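Local coordinates for protein alpha-rhamnosidase (Dictyoglomus thermophilum, PDB 6I60) that probably hydrolyses terminal non-reducing alpha-L-rhamnose residues in alpha-L-rhamnosides, an activity applied to the selective derhamnosylation of natural flavonoids, at residues A[47-52]-A[104-109]; A[66-71]-A[118-123]; A[110-115]-A[132-137]; A[193-198]-A[227-232]. One frame throughout, in Å; residues are numbered along the deposited sequence.

Three of the four contacts belong to the N-terminal immunoglobulin-like domain, and the fourth to the domain that follows it. Contacts 2 and 3 share strand 112-120, which lies between strands 68-74 and 133-137 in one sheet; contact 2 is near its C-terminal end and contact 3 near its start, their two centres about 23 Å apart. Contact 1 joins two loops of the same domain, its centre about 10 Å from that of contact 3. Along the chain, contacts 1 and 2 interleave, as do contacts 2 and 3, whereas contact 4 opens last. Contact 4 meets contact 3 through the salt bridge of E136 with R193, and contact 1 through a probable hydrogen bond of D47 with the Y229 hydroxyl, so polar side chains join the domains.

Contact 1: A[47-52]-A[104-109]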
loop_
_atom_site.group_PDB
_atom_site.type_symbol
_atom_site.label_atom_id
_atom_site.label_comp_id
_atom_site.label_asym_id
_atom_site.label_seq_id
_atom_site.Cartn_x
_atom_site.Cartn_y
_atom_site.Cartn_z
ATOM N N ASP A 47 8.359 -12.408 13.808
ATOM C CA ASP A 47 9.461 -13.289 13.451
ATOM C C ASP A 47 10.793 -12.563 13.343
ATOM O O ASP A 47 11.839 -13.220 13.346
ATOM C CB ASP A 47 9.165 -14.006 12.128
ATOM C CG ASP A 47 8.525 -15.367 12.333
ATOM O OD1 ASP A 47 8.321 -16.091 11.334
ATOM O OD2 ASP A 47 8.224 -15.713 13.496
ATOM N N LYS A 48 10.776 -11.237 13.251
ATOM C CA LYS A 48 12.010 -10.461 13.243
ATOM C C LYS A 48 12.719 -10.611 14.582
ATOM O O LYS A 48 12.134 -10.336 15.635
ATOM C CB LYS A 48 11.704 -8.991 12.959
ATOM C CG LYS A 48 12.168 -8.504 11.599
ATOM C CD LYS A 48 12.313 -6.991 11.576
ATOM C CE LYS A 48 13.098 -6.528 10.357
ATOM N NZ LYS A 48 12.483 -7.001 9.084
ATOM N N LYS A 49 13.979 -11.056 14.546
ATOM C CA LYS A 49 14.746 -11.198 15.780
ATOM C C LYS A 49 14.988 -9.849 16.443
ATOM O O LYS A 49 15.103 -9.773 17.671
ATOM C CB LYS A 49 16.074 -11.900 15.499
ATOM C CG LYS A 49 15.926 -13.279 14.878
ATOM C CD LYS A 49 15.916 -14.368 15.937
ATOM C CE LYS A 49 15.724 -15.744 15.315
ATOM N NZ LYS A 49 16.902 -16.170 14.507
ATOM N N ASN A 50 15.064 -8.777 15.652
ATOM C CA ASN A 50 15.224 -7.415 16.156
ATOM C C ASN A 50 14.071 -6.570 15.626
ATOM O O ASN A 50 14.232 -5.826 14.648
ATOM C CB ASN A 50 16.572 -6.827 15.747
ATOM C CG ASN A 50 17.737 -7.701 16.161
ATOM O OD1 ASN A 50 17.949 -8.778 15.605
ATOM N ND2 ASN A 50 18.500 -7.240 17.145
ATOM N N PRO A 51 12.893 -6.658 16.243
ATOM C CA PRO A 51 11.751 -5.863 15.776
ATOM C C PRO A 51 11.959 -4.377 16.037
ATOM O O PRO A 51 12.889 -3.950 16.724
ATOM C CB PRO A 51 10.574 -6.415 16.588
ATOM C CG PRO A 51 11.200 -7.010 17.805
ATOM C CD PRO A 51 12.532 -7.544 17.364
ATOM N N ILE A 52 11.057 -3.581 15.470
ATOM C CA ILE A 52 11.106 -2.127 15.569
ATOM C C ILE A 52 10.065 -1.665 16.582
ATOM O O ILE A 52 8.900 -2.081 16.523
ATOM C CB ILE A 52 10.870 -1.469 14.198
ATOM C CG1 ILE A 52 11.897 -1.969 13.178
ATOM C CG2 ILE A 52 10.916 0.045 14.317
ATOM C CD1 ILE A 52 13.289 -1.401 13.375
ATOM N N GLY A 104 17.975 -6.369 22.596
ATOM C CA GLY A 104 17.954 -7.067 23.861
ATOM C C GLY A 104 18.366 -8.519 23.739
ATOM O O GLY A 104 19.043 -8.930 22.790
ATOM N N LYS A 105 17.952 -9.307 24.730
ATOM C CA LYS A 105 18.233 -10.736 24.720
ATOM C C LYS A 105 17.616 -11.385 23.486
ATOM O O LYS A 105 16.547 -10.980 23.023
ATOM C CB LYS A 105 17.689 -11.383 25.998
ATOM C CG LYS A 105 17.878 -12.889 26.076
ATOM C CD LYS A 105 18.349 -13.324 27.455
ATOM C CE LYS A 105 17.942 -14.760 27.743
ATOM N NZ LYS A 105 18.597 -15.290 28.971
ATOM N N GLU A 106 18.309 -12.385 22.944
ATOM C CA GLU A 106 17.825 -13.086 21.760
ATOM C C GLU A 106 16.436 -13.658 22.015
ATOM O O GLU A 106 16.244 -14.469 22.927
ATOM C CB GLU A 106 18.800 -14.198 21.371
ATOM C CG GLU A 106 18.203 -15.274 20.480
ATOM C CD GLU A 106 18.616 -15.125 19.029
ATOM O OE1 GLU A 106 18.113 -15.894 18.183
ATOM O OE2 GLU A 106 19.444 -14.238 18.735
ATOM N N LEU A 107 15.467 -13.223 21.214
ATOM C CA LEU A 107 14.095 -13.669 21.383
ATOM C C LEU A 107 13.960 -15.145 21.020
ATOM O O LEU A 107 14.759 -15.705 20.265
ATOM C CB LEU A 107 13.149 -12.823 20.531
ATOM C CG LEU A 107 13.201 -11.318 20.804
ATOM C CD1 LEU A 107 12.378 -10.559 19.776
ATOM C CD2 LEU A 107 12.728 -11.011 22.219
ATOM N N GLU A 108 12.930 -15.775 21.574
ATOM C CA GLU A 108 12.698 -17.199 21.410
ATOM C C GLU A 108 11.299 -17.442 20.864
ATOM O O GLU A 108 10.398 -16.623 21.071
ATOM C CB GLU A 108 12.880 -17.937 22.745
ATOM C CG GLU A 108 14.333 -18.268 23.060
ATOM C CD GLU A 108 14.583 -18.465 24.542
ATOM O OE1 GLU A 108 15.185 -19.496 24.912
ATOM O OE2 GLU A 108 14.178 -17.590 25.336
ATOM N N PRO A 109 11.091 -18.554 20.160
ATOM C CA PRO A 109 9.801 -18.770 19.493
ATOM C C PRO A 109 8.664 -18.995 20.478
ATOM O O PRO A 109 8.850 -19.535 21.571
ATOM C CB PRO A 109 10.043 -20.021 18.639
ATOM C CG PRO A 109 11.527 -20.185 18.579
ATOM C CD PRO A 109 12.055 -19.622 19.852
#
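K49 and E106 are brought together by bends in both side chains. CG of K49 stands anti to its own carbonyl carbon (chi1 -58°) and the chain then turns at chi2, while E106 sets CG opposite its backbone N (chi1 160°) and also bends at chi2. The two side chains run aslant to each other, so that OE1 of E106 lies 3.5 Å from CD of K49, whereas the salt bridge from NZ of K49 to OE1 of E106 is long, at 3.9 Å. Much of the meeting is therefore between the carboxylate and the lysine's methylene groups. An alanine in place of K49 would probably leave E106 without this charged mate and uncover part of the loop 104-109. Alongside this pair, L107 places CD1 within 3.5 Å of the backbone O of K49, and the same methyl packs against CD of P51 at 3.9 Å, an apolar contact at the more buried end. This is plain loop-to-loop packing in the immunoglobulin-like domain. Residues 47-52 link strands 44-46 and 52-56, and residues 104-109 run from strand 99-101 toward strand 112-120; L107 also packs on Y102, and K48 touches R528 of helix 524-535.

Contact 2: A[66-71]-A[118-123]; sequences QTAYQV and RWWDSK
A classic beta bulge sets two residues, T67 and A68, against W120 where strand 68-74 begins. N of T67 gives a nearly straight bond to O of W120 (2.7 Å, 174° at the hydrogen), and N of W120 donates to O of A68. Just past the bulge, OG1 of T67 donates to O of D121 at 2.7 Å. Two backbone bonds link the antiparallel pair Q70 and R118. The side-chain amide of Q66 is satisfied by others: NE2 reaches O of E97 and of S95, OE1 accepts from NE1 of W55, and CB of Q66 meets the W119 ring edge at CE3 (3.7 Å). NE1 of W119 donates to O of Y30, and R118 forms a salt bridge with E126. CG of W120 lies anti to its carbonyl carbon (chi1 -78°), which brings CE3 of W120 3.7 Å from CB of A68. An edge of the ring meets the opposite strand, CZ3 of W120 lying 3.7 Å from C of Y69 and near CB of Q70. A serine replacing W120 would probably leave A68 and Q70 without apolar cover. Backbone bonds carry the pairing in this immunoglobulin-like sheet, while the buried polar ends of Q66 and W119 find partners outside the two strands.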
loop_
_atom_site.group_PDB
_atom_site.type_symbol
_atom_site.label_atom_id
_atom_site.label_comp_id
_atom_site.label_asym_id
_atom_site.label_seq_id
_atom_site.Cartn_x
_atom_site.Cartn_y
_atom_site.Cartn_z
ATOM N N GLN A 66 11.520 15.333 22.821
ATOM C CA GLN A 66 12.132 14.258 23.594
ATOM C C GLN A 66 13.650 14.383 23.577
ATOM O O GLN A 66 14.259 14.574 22.519
ATOM C CB GLN A 66 11.716 12.897 23.038
ATOM C CG GLN A 66 12.486 11.722 23.631
ATOM C CD GLN A 66 12.164 10.404 22.951
ATOM O OE1 GLN A 66 11.036 9.919 23.020
ATOM N NE2 GLN A 66 13.155 9.819 22.292
ATOM N N THR A 67 14.265 14.269 24.757
ATOM C CA THR A 67 15.715 14.278 24.879
ATOM C C THR A 67 16.300 12.941 25.309
ATOM O O THR A 67 17.496 12.717 25.101
ATOM C CB THR A 67 16.164 15.352 25.879
ATOM O OG1 THR A 67 15.580 15.087 27.160
ATOM C CG2 THR A 67 15.736 16.729 25.402
ATOM N N ALA A 68 15.497 12.056 25.894
ATOM C CA ALA A 68 15.983 10.753 26.321
ATOM C C ALA A 68 14.806 9.796 26.430
ATOM O O ALA A 68 13.669 10.215 26.658
ATOM C CB ALA A 68 16.727 10.837 27.660
ATOM N N TYR A 69 15.093 8.506 26.262
ATOM C CA TYR A 69 14.084 7.465 26.396
ATOM C C TYR A 69 14.695 6.254 27.089
ATOM O O TYR A 69 15.917 6.112 27.179
ATOM C CB TYR A 69 13.496 7.056 25.035
ATOM C CG TYR A 69 14.450 6.265 24.162
ATOM C CD1 TYR A 69 14.505 4.877 24.233
ATOM C CD2 TYR A 69 15.294 6.908 23.268
ATOM C CE1 TYR A 69 15.378 4.155 23.443
ATOM C CE2 TYR A 69 16.168 6.194 22.471
ATOM C CZ TYR A 69 16.207 4.819 22.564
ATOM O OH TYR A 69 17.079 4.107 21.772
ATOM N N GLN A 70 13.822 5.376 27.575
ATOM C CA GLN A 70 14.242 4.110 28.166
ATOM C C GLN A 70 13.103 3.118 28.020
ATOM O O GLN A 70 12.000 3.369 28.514
ATOM C CB GLN A 70 14.618 4.273 29.639
ATOM C CG GLN A 70 14.922 2.950 30.328
ATOM C CD GLN A 70 14.772 3.025 31.833
ATOM O OE1 GLN A 70 14.565 4.100 32.394
ATOM N NE2 GLN A 70 14.880 1.880 32.497
ATOM N N VAL A 71 13.362 2.000 27.350
ATOM C CA VAL A 71 12.364 0.958 27.142
ATOM C C VAL A 71 12.815 -0.291 27.885
ATOM O O VAL A 71 13.992 -0.667 27.831
ATOM C CB VAL A 71 12.140 0.676 25.644
ATOM C CG1 VAL A 71 13.461 0.550 24.915
ATOM C CG2 VAL A 71 11.305 -0.580 25.456
ATOM N N ARG A 118 9.643 5.027 28.987
ATOM C CA ARG A 118 9.609 6.380 29.521
ATOM C C ARG A 118 10.350 7.313 28.576
ATOM O O ARG A 118 11.157 6.883 27.749
ATOM C CB ARG A 118 10.245 6.455 30.914
ATOM C CG ARG A 118 9.585 5.586 31.965
ATOM C CD ARG A 118 10.201 5.817 33.341
ATOM N NE ARG A 118 11.661 5.734 33.322
ATOM C CZ ARG A 118 12.396 5.262 34.324
ATOM N NH1 ARG A 118 11.810 4.831 35.432
ATOM N NH2 ARG A 118 13.717 5.229 34.222
ATOM N N TRP A 119 10.076 8.608 28.714
ATOM C CA TRP A 119 10.733 9.611 27.892
ATOM C C TRP A 119 11.046 10.833 28.741
ATOM O O TRP A 119 10.336 11.146 29.698
ATOM C CB TRP A 119 9.874 10.005 26.681
ATOM C CG TRP A 119 8.716 10.896 27.013
ATOM C CD1 TRP A 119 7.611 10.567 27.743
ATOM C CD2 TRP A 119 8.543 12.264 26.618
ATOM N NE1 TRP A 119 6.763 11.646 27.831
ATOM C CE2 TRP A 119 7.311 12.699 27.147
ATOM C CE3 TRP A 119 9.310 13.163 25.868
ATOM C CZ2 TRP A 119 6.829 13.993 26.952
ATOM C CZ3 TRP A 119 8.830 14.447 25.676
ATOM C CH2 TRP A 119 7.600 14.849 26.216
ATOM N N TRP A 120 12.130 11.511 28.384
ATOM C CA TRP A 120 12.551 12.737 29.044
ATOM C C TRP A 120 12.280 13.910 28.114
ATOM O O TRP A 120 12.666 13.880 26.941
ATOM C CB TRP A 120 14.033 12.677 29.420
ATOM C CG TRP A 120 14.317 11.863 30.650
ATOM C CD1 TRP A 120 14.596 12.337 31.899
ATOM C CD2 TRP A 120 14.351 10.433 30.748
ATOM N NE1 TRP A 120 14.801 11.292 32.768
ATOM C CE2 TRP A 120 14.657 10.113 32.086
ATOM C CE3 TRP A 120 14.154 9.392 29.834
ATOM C CZ2 TRP A 120 14.770 8.796 32.533
ATOM C CZ3 TRP A 120 14.267 8.085 30.280
ATOM C CH2 TRP A 120 14.572 7.801 31.617
ATOM N N ASP A 121 11.615 14.936 28.636
ATOM C CA ASP A 121 11.215 16.075 27.823
ATOM C C ASP A 121 12.400 17.024 27.643
ATOM O O ASP A 121 13.553 16.683 27.922
ATOM C CB ASP A 121 10.005 16.764 28.447
ATOM C CG ASP A 121 10.316 17.385 29.790
ATOM O OD1 ASP A 121 11.394 17.092 30.350
ATOM O OD2 ASP A 121 9.480 18.166 30.289
ATOM N N SER A 122 12.118 18.245 27.182
ATOM C CA SER A 122 13.180 19.197 26.879
ATOM C C SER A 122 13.905 19.691 28.126
ATOM O O SER A 122 15.022 20.204 28.007
ATOM C CB SER A 122 12.611 20.387 26.105
ATOM O OG SER A 122 12.511 20.098 24.721
ATOM N N LYS A 123 13.309 19.549 29.310
ATOM C CA LYS A 123 13.942 19.970 30.554
ATOM C C LYS A 123 14.392 18.802 31.407
ATOM O O LYS A 123 14.465 18.935 32.634
ATOM C CB LYS A 123 12.990 20.808 31.376
ATOM C CG LYS A 123 12.547 21.976 30.675
ATOM C CD LYS A 123 11.950 22.870 31.679
ATOM C CE LYS A 123 10.908 23.680 31.006
ATOM N NZ LYS A 123 11.564 24.886 30.563
#

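Contact 3: A[110-115]-A[132-137]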
loop_
_atom_site.group_PDB
_atom_site.type_symbol
_atom_site.label_atom_id
_atom_site.label_comp_id
_atom_site.label_asym_id
_atom_site.label_seq_id
_atom_site.Cartn_x
_atom_site.Cartn_y
_atom_site.Cartn_z
ATOM N N CYS A 110 7.471 -18.559 20.068
ATOM C CA CYS A 110 6.212 -18.802 20.773
ATOM C C CYS A 110 6.157 -18.147 22.150
ATOM O O CYS A 110 5.284 -18.476 22.956
ATOM C CB CYS A 110 5.929 -20.304 20.896
ATOM S SG CYS A 110 6.014 -21.194 19.330
ATOM N N LYS A 111 7.060 -17.217 22.440
ATOM C CA LYS A 111 7.075 -16.531 23.723
ATOM C C LYS A 111 6.404 -15.169 23.598
ATOM O O LYS A 111 6.541 -14.488 22.578
ATOM C CB LYS A 111 8.505 -16.368 24.243
ATOM C CG LYS A 111 9.110 -17.648 24.803
ATOM C CD LYS A 111 9.703 -17.427 26.187
ATOM C CE LYS A 111 10.849 -18.392 26.462
ATOM N NZ LYS A 111 10.627 -19.722 25.829
ATOM N N VAL A 112 5.669 -14.784 24.639
ATOM C CA VAL A 112 5.020 -13.480 24.716
ATOM C C VAL A 112 5.882 -12.571 25.579
ATOM O O VAL A 112 6.292 -12.955 26.682
ATOM C CB VAL A 112 3.593 -13.599 25.282
ATOM C CG1 VAL A 112 3.136 -12.279 25.896
ATOM C CG2 VAL A 112 2.628 -14.041 24.196
ATOM N N TYR A 113 6.165 -11.371 25.080
ATOM C CA TYR A 113 6.970 -10.398 25.798
ATOM C C TYR A 113 6.139 -9.165 26.129
ATOM O O TYR A 113 5.088 -8.916 25.534
ATOM C CB TYR A 113 8.208 -9.994 24.988
ATOM C CG TYR A 113 9.110 -11.152 24.635
ATOM C CD1 TYR A 113 8.889 -11.909 23.490
ATOM C CD2 TYR A 113 10.182 -11.493 25.448
ATOM C CE1 TYR A 113 9.711 -12.973 23.166
ATOM C CE2 TYR A 113 11.010 -12.553 25.132
ATOM C CZ TYR A 113 10.771 -13.291 23.991
ATOM O OH TYR A 113 11.598 -14.346 23.678
ATOM N N PHE A 114 6.632 -8.394 27.095
ATOM C CA PHE A 114 5.986 -7.173 27.550
ATOM C C PHE A 114 6.999 -6.040 27.510
ATOM O O PHE A 114 8.201 -6.262 27.688
ATOM C CB PHE A 114 5.423 -7.329 28.973
ATOM C CG PHE A 114 4.608 -8.578 29.173
ATOM C CD1 PHE A 114 5.223 -9.795 29.427
ATOM C CD2 PHE A 114 3.223 -8.536 29.113
ATOM C CE1 PHE A 114 4.476 -10.943 29.605
ATOM C CE2 PHE A 114 2.471 -9.682 29.295
ATOM C CZ PHE A 114 3.098 -10.886 29.542
ATOM N N TRP A 115 6.516 -4.821 27.274
ATOM C CA TRP A 115 7.429 -3.689 27.208
ATOM C C TRP A 115 6.703 -2.393 27.534
ATOM O O TRP A 115 5.569 -2.178 27.100
ATOM C CB TRP A 115 8.104 -3.592 25.831
ATOM C CG TRP A 115 7.206 -3.179 24.697
ATOM C CD1 TRP A 115 6.149 -3.879 24.188
ATOM C CD2 TRP A 115 7.307 -1.981 23.915
ATOM N NE1 TRP A 115 5.582 -3.185 23.144
ATOM C CE2 TRP A 115 6.274 -2.018 22.958
ATOM C CE3 TRP A 115 8.168 -0.877 23.937
ATOM C CZ2 TRP A 115 6.079 -0.994 22.031
ATOM C CZ3 TRP A 115 7.973 0.137 23.016
ATOM C CH2 TRP A 115 6.937 0.070 22.076
ATOM N N VAL A 132 1.762 -1.202 29.906
ATOM C CA VAL A 132 2.464 -2.395 29.444
ATOM C C VAL A 132 1.852 -2.871 28.134
ATOM O O VAL A 132 0.658 -3.189 28.065
ATOM C CB VAL A 132 2.420 -3.491 30.513
ATOM C CG1 VAL A 132 2.941 -4.805 29.952
ATOM C CG2 VAL A 132 3.221 -3.066 31.734
ATOM N N ASN A 133 2.668 -2.914 27.085
ATOM C CA ASN A 133 2.263 -3.452 25.799
ATOM C C ASN A 133 2.793 -4.877 25.654
ATOM O O ASN A 133 3.416 -5.433 26.562
ATOM C CB ASN A 133 2.748 -2.549 24.663
ATOM C CG ASN A 133 1.707 -1.526 24.250
ATOM O OD1 ASN A 133 1.354 -0.636 25.026
ATOM N ND2 ASN A 133 1.205 -1.652 23.026
ATOM N N THR A 134 2.546 -5.476 24.493
ATOM C CA THR A 134 2.821 -6.893 24.310
ATOM C C THR A 134 3.139 -7.169 22.849
ATOM O O THR A 134 2.498 -6.614 21.955
ATOM C CB THR A 134 1.622 -7.739 24.767
ATOM O OG1 THR A 134 1.614 -7.823 26.198
ATOM C CG2 THR A 134 1.673 -9.143 24.181
ATOM N N PHE A 135 4.143 -8.013 22.615
ATOM C CA PHE A 135 4.380 -8.573 21.292
ATOM C C PHE A 135 4.715 -10.048 21.444
ATOM O O PHE A 135 5.521 -10.418 22.303
ATOM C CB PHE A 135 5.499 -7.827 20.546
ATOM C CG PHE A 135 6.845 -7.901 21.211
ATOM C CD1 PHE A 135 7.180 -7.025 22.230
ATOM C CD2 PHE A 135 7.788 -8.830 20.796
ATOM C CE1 PHE A 135 8.421 -7.084 22.834
ATOM C CE2 PHE A 135 9.031 -8.894 21.396
ATOM C CZ PHE A 135 9.348 -8.020 22.415
ATOM N N GLU A 136 4.077 -10.886 20.631
ATOM C CA GLU A 136 4.257 -12.331 20.682
ATOM C C GLU A 136 5.040 -12.795 19.462
ATOM O O GLU A 136 4.728 -12.404 18.332
ATOM C CB GLU A 136 2.909 -13.054 20.743
ATOM C CG GLU A 136 3.015 -14.562 20.564
ATOM C CD GLU A 136 1.766 -15.297 21.012
ATOM O OE1 GLU A 136 0.852 -14.646 21.560
ATOM O OE2 GLU A 136 1.696 -16.528 20.809
ATOM N N THR A 137 6.048 -13.628 19.692
ATOM C CA THR A 137 6.831 -14.182 18.600
ATOM C C THR A 137 6.124 -15.391 18.005
ATOM O O THR A 137 5.473 -16.162 18.717
ATOM C CB THR A 137 8.228 -14.572 19.085
ATOM O OG1 THR A 137 8.121 -15.369 20.269
ATOM C CG2 THR A 137 9.050 -13.329 19.394
HETATM O O HOH W 1 3.950 -4.440 21.336
#
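Y113 lays its CB over one face of the F135 ring, a CH-pi contact 3.8 Å from CB of Y113 to the F135 ring centroid. The two rings are nearly parallel, with planes 16° apart, but slid so far that they barely overlap. CG of F135 lies between its backbone N and carbonyl carbon (chi1 62°), which brings the ring against CB of Y113. On its other flank F135 directs an edge toward the face of W115, an offset edge-to-face pair with planes at 70°; CD1 of F135 comes 3.8 Å from CD1 of W115. Y113, W115 and F135 thus form an aromatic cluster on one face of the antiparallel pair 112-120 and 133-137, within the sheet of the immunoglobulin-like domain, where F53 meets W115 and F135 edge-to-face and V73 packs on all three. The indole of W115 runs alongside N133, with NE1 of W115 3.3 Å from CB of N133, and NE1 donates to a water, which gives a weak bond to O of T134. On the opposite face, F114 and T134 lie side by side, CD2 of F114 3.4 Å from OG1 of T134, while V132, just before the strand, touches CB of F114 with CG1 at 3.7 Å. V112 brings CG2 against the extended side chain of E136, touching CB and CG as well as OE1; the carboxylate beyond forms salt bridges with R193 and R191.

Contact 4: A[193-198]-A[227-232]; sequences RVYIAG and VLYTVY
Y195 lies alongside V231, and its atoms can be followed outward from the backbone. CB of Y195 sits 4.0 Å from CD2 of Y229. Next, CD2 of Y195 meets CE2 of Y229 at 3.9 Å, the two rings touching at their edges, and also touches CB and CG2 of V231. CE2 of Y195 lies 3.4 Å from CG2 of V231, and CZ also comes near that methyl; the hydroxyl beyond packs against SG of C110. With CG anti to the carbonyl carbon (chi1 -47°), the ring extends along V231. These residues form a non-hydrogen-bonded pair of the antiparallel strands 189-199 and 226-233, neighbours in a mixed sheet of the alpha-L-rhamnosidase N-terminal domain. The flanking pairs, V194 with Y232 and I196 with T230, each carry two backbone hydrogen bonds. On their face, CG2 of I196 approaches the edge of the Y232 ring, 4.0 Å from CE2. A197 sets CB against CB of Y229 at 3.6 Å, and the hydroxyl of Y229 is hydrogen-bonded with D47 and L139 of the immunoglobulin-like domain.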
loop_
_atom_site.group_PDB
_atom_site.type_symbol
_atom_site.label_atom_id
_atom_site.label_comp_id
_atom_site.label_asym_id
_atom_site.label_seq_id
_atom_site.Cartn_x
_atom_site.Cartn_y
_atom_site.Cartn_z
ATOM N N ARG A 193 -2.379 -21.548 19.858
ATOM C CA ARG A 193 -1.893 -20.844 18.683
ATOM C C ARG A 193 -1.928 -21.776 17.481
ATOM O O ARG A 193 -1.811 -22.997 17.614
ATOM C CB ARG A 193 -0.471 -20.315 18.890
ATOM C CG ARG A 193 -0.359 -19.259 19.974
ATOM C CD ARG A 193 -1.155 -18.019 19.613
ATOM N NE ARG A 193 -0.908 -16.925 20.546
ATOM C CZ ARG A 193 -1.619 -16.712 21.648
ATOM N NH1 ARG A 193 -2.624 -17.519 21.956
ATOM N NH2 ARG A 193 -1.324 -15.690 22.441
ATOM N N VAL A 194 -2.085 -21.181 16.301
ATOM C CA VAL A 194 -2.233 -21.919 15.052
ATOM C C VAL A 194 -1.399 -21.210 13.994
ATOM O O VAL A 194 -1.617 -20.026 13.720
ATOM C CB VAL A 194 -3.707 -22.016 14.618
ATOM C CG1 VAL A 194 -3.824 -22.146 13.118
ATOM C CG2 VAL A 194 -4.379 -23.194 15.298
ATOM N N TYR A 195 -0.436 -21.923 13.413
ATOM C CA TYR A 195 0.516 -21.353 12.459
ATOM C C TYR A 195 0.313 -22.055 11.121
ATOM O O TYR A 195 0.839 -23.149 10.900
ATOM C CB TYR A 195 1.953 -21.502 12.958
ATOM C CG TYR A 195 2.161 -21.102 14.405
ATOM C CD1 TYR A 195 1.858 -21.977 15.441
ATOM C CD2 TYR A 195 2.670 -19.853 14.734
ATOM C CE1 TYR A 195 2.047 -21.616 16.763
ATOM C CE2 TYR A 195 2.866 -19.484 16.055
ATOM C CZ TYR A 195 2.551 -20.369 17.064
ATOM O OH TYR A 195 2.744 -20.001 18.376
ATOM N N ILE A 196 -0.440 -21.418 10.226
ATOM C CA ILE A 196 -0.877 -22.030 8.976
ATOM C C ILE A 196 -0.325 -21.235 7.802
ATOM O O ILE A 196 -0.211 -20.006 7.867
ATOM C CB ILE A 196 -2.418 -22.115 8.907
ATOM C CG1 ILE A 196 -2.878 -22.680 7.561
ATOM C CG2 ILE A 196 -3.044 -20.755 9.187
ATOM C CD1 ILE A 196 -4.296 -23.204 7.571
ATOM N N ALA A 197 0.033 -21.949 6.734
ATOM C CA ALA A 197 0.392 -21.354 5.444
ATOM C C ALA A 197 -0.285 -22.210 4.375
ATOM O O ALA A 197 0.267 -23.220 3.930
ATOM C CB ALA A 197 1.901 -21.287 5.249
ATOM N N GLY A 198 -1.492 -21.811 3.985
ATOM C CA GLY A 198 -2.218 -22.510 2.945
ATOM C C GLY A 198 -2.031 -21.868 1.586
ATOM O O GLY A 198 -2.481 -20.743 1.357
ATOM N N VAL A 227 7.462 -17.945 1.798
ATOM C CA VAL A 227 6.039 -18.173 2.024
ATOM C C VAL A 227 5.679 -17.569 3.374
ATOM O O VAL A 227 6.184 -18.017 4.410
ATOM C CB VAL A 227 5.678 -19.668 1.989
ATOM C CG1 VAL A 227 4.209 -19.866 2.341
ATOM C CG2 VAL A 227 5.994 -20.266 0.624
ATOM N N LEU A 228 4.812 -16.558 3.366
ATOM C CA LEU A 228 4.390 -15.911 4.602
ATOM C C LEU A 228 3.270 -16.718 5.247
ATOM O O LEU A 228 2.189 -16.863 4.666
ATOM C CB LEU A 228 3.926 -14.481 4.335
ATOM C CG LEU A 228 4.776 -13.625 3.401
ATOM C CD1 LEU A 228 3.997 -12.401 2.960
ATOM C CD2 LEU A 228 6.068 -13.218 4.088
ATOM N N TYR A 229 3.522 -17.238 6.444
ATOM C CA TYR A 229 2.503 -17.947 7.203
ATOM C C TYR A 229 1.838 -16.997 8.191
ATOM O O TYR A 229 2.420 -15.992 8.604
ATOM C CB TYR A 229 3.097 -19.153 7.939
ATOM C CG TYR A 229 3.982 -18.811 9.118
ATOM C CD1 TYR A 229 5.330 -18.531 8.941
ATOM C CD2 TYR A 229 3.472 -18.784 10.411
ATOM C CE1 TYR A 229 6.144 -18.221 10.015
ATOM C CE2 TYR A 229 4.277 -18.475 11.490
ATOM C CZ TYR A 229 5.612 -18.195 11.287
ATOM O OH TYR A 229 6.415 -17.889 12.359
ATOM N N THR A 230 0.603 -17.325 8.558
ATOM C CA THR A 230 -0.185 -16.528 9.487
ATOM C C THR A 230 -0.393 -17.301 10.783
ATOM O O THR A 230 -0.629 -18.513 10.763
ATOM C CB THR A 230 -1.539 -16.155 8.875
ATOM O OG1 THR A 230 -1.336 -15.548 7.593
ATOM C CG2 THR A 230 -2.289 -15.185 9.774
ATOM N N VAL A 231 -0.296 -16.597 11.909
ATOM C CA VAL A 231 -0.525 -17.173 13.229
ATOM C C VAL A 231 -1.821 -16.601 13.787
ATOM O O VAL A 231 -2.049 -15.386 13.730
ATOM C CB VAL A 231 0.653 -16.901 14.181
ATOM C CG1 VAL A 231 1.048 -15.448 14.121
ATOM C CG2 VAL A 231 0.283 -17.292 15.604
ATOM N N TYR A 232 -2.667 -17.475 14.321
ATOM C CA TYR A 232 -3.953 -17.084 14.875
ATOM C C TYR A 232 -4.037 -17.480 16.343
ATOM O O TYR A 232 -3.408 -18.448 16.782
ATOM C CB TYR A 232 -5.107 -17.727 14.101
ATOM C CG TYR A 232 -5.277 -17.195 12.699
ATOM C CD1 TYR A 232 -5.800 -15.928 12.473
ATOM C CD2 TYR A 232 -4.922 -17.962 11.597
ATOM C CE1 TYR A 232 -5.959 -15.438 11.191
ATOM C CE2 TYR A 232 -5.080 -17.482 10.311
ATOM C CZ TYR A 232 -5.599 -16.220 10.113
ATOM O OH TYR A 232 -5.755 -15.740 8.832
#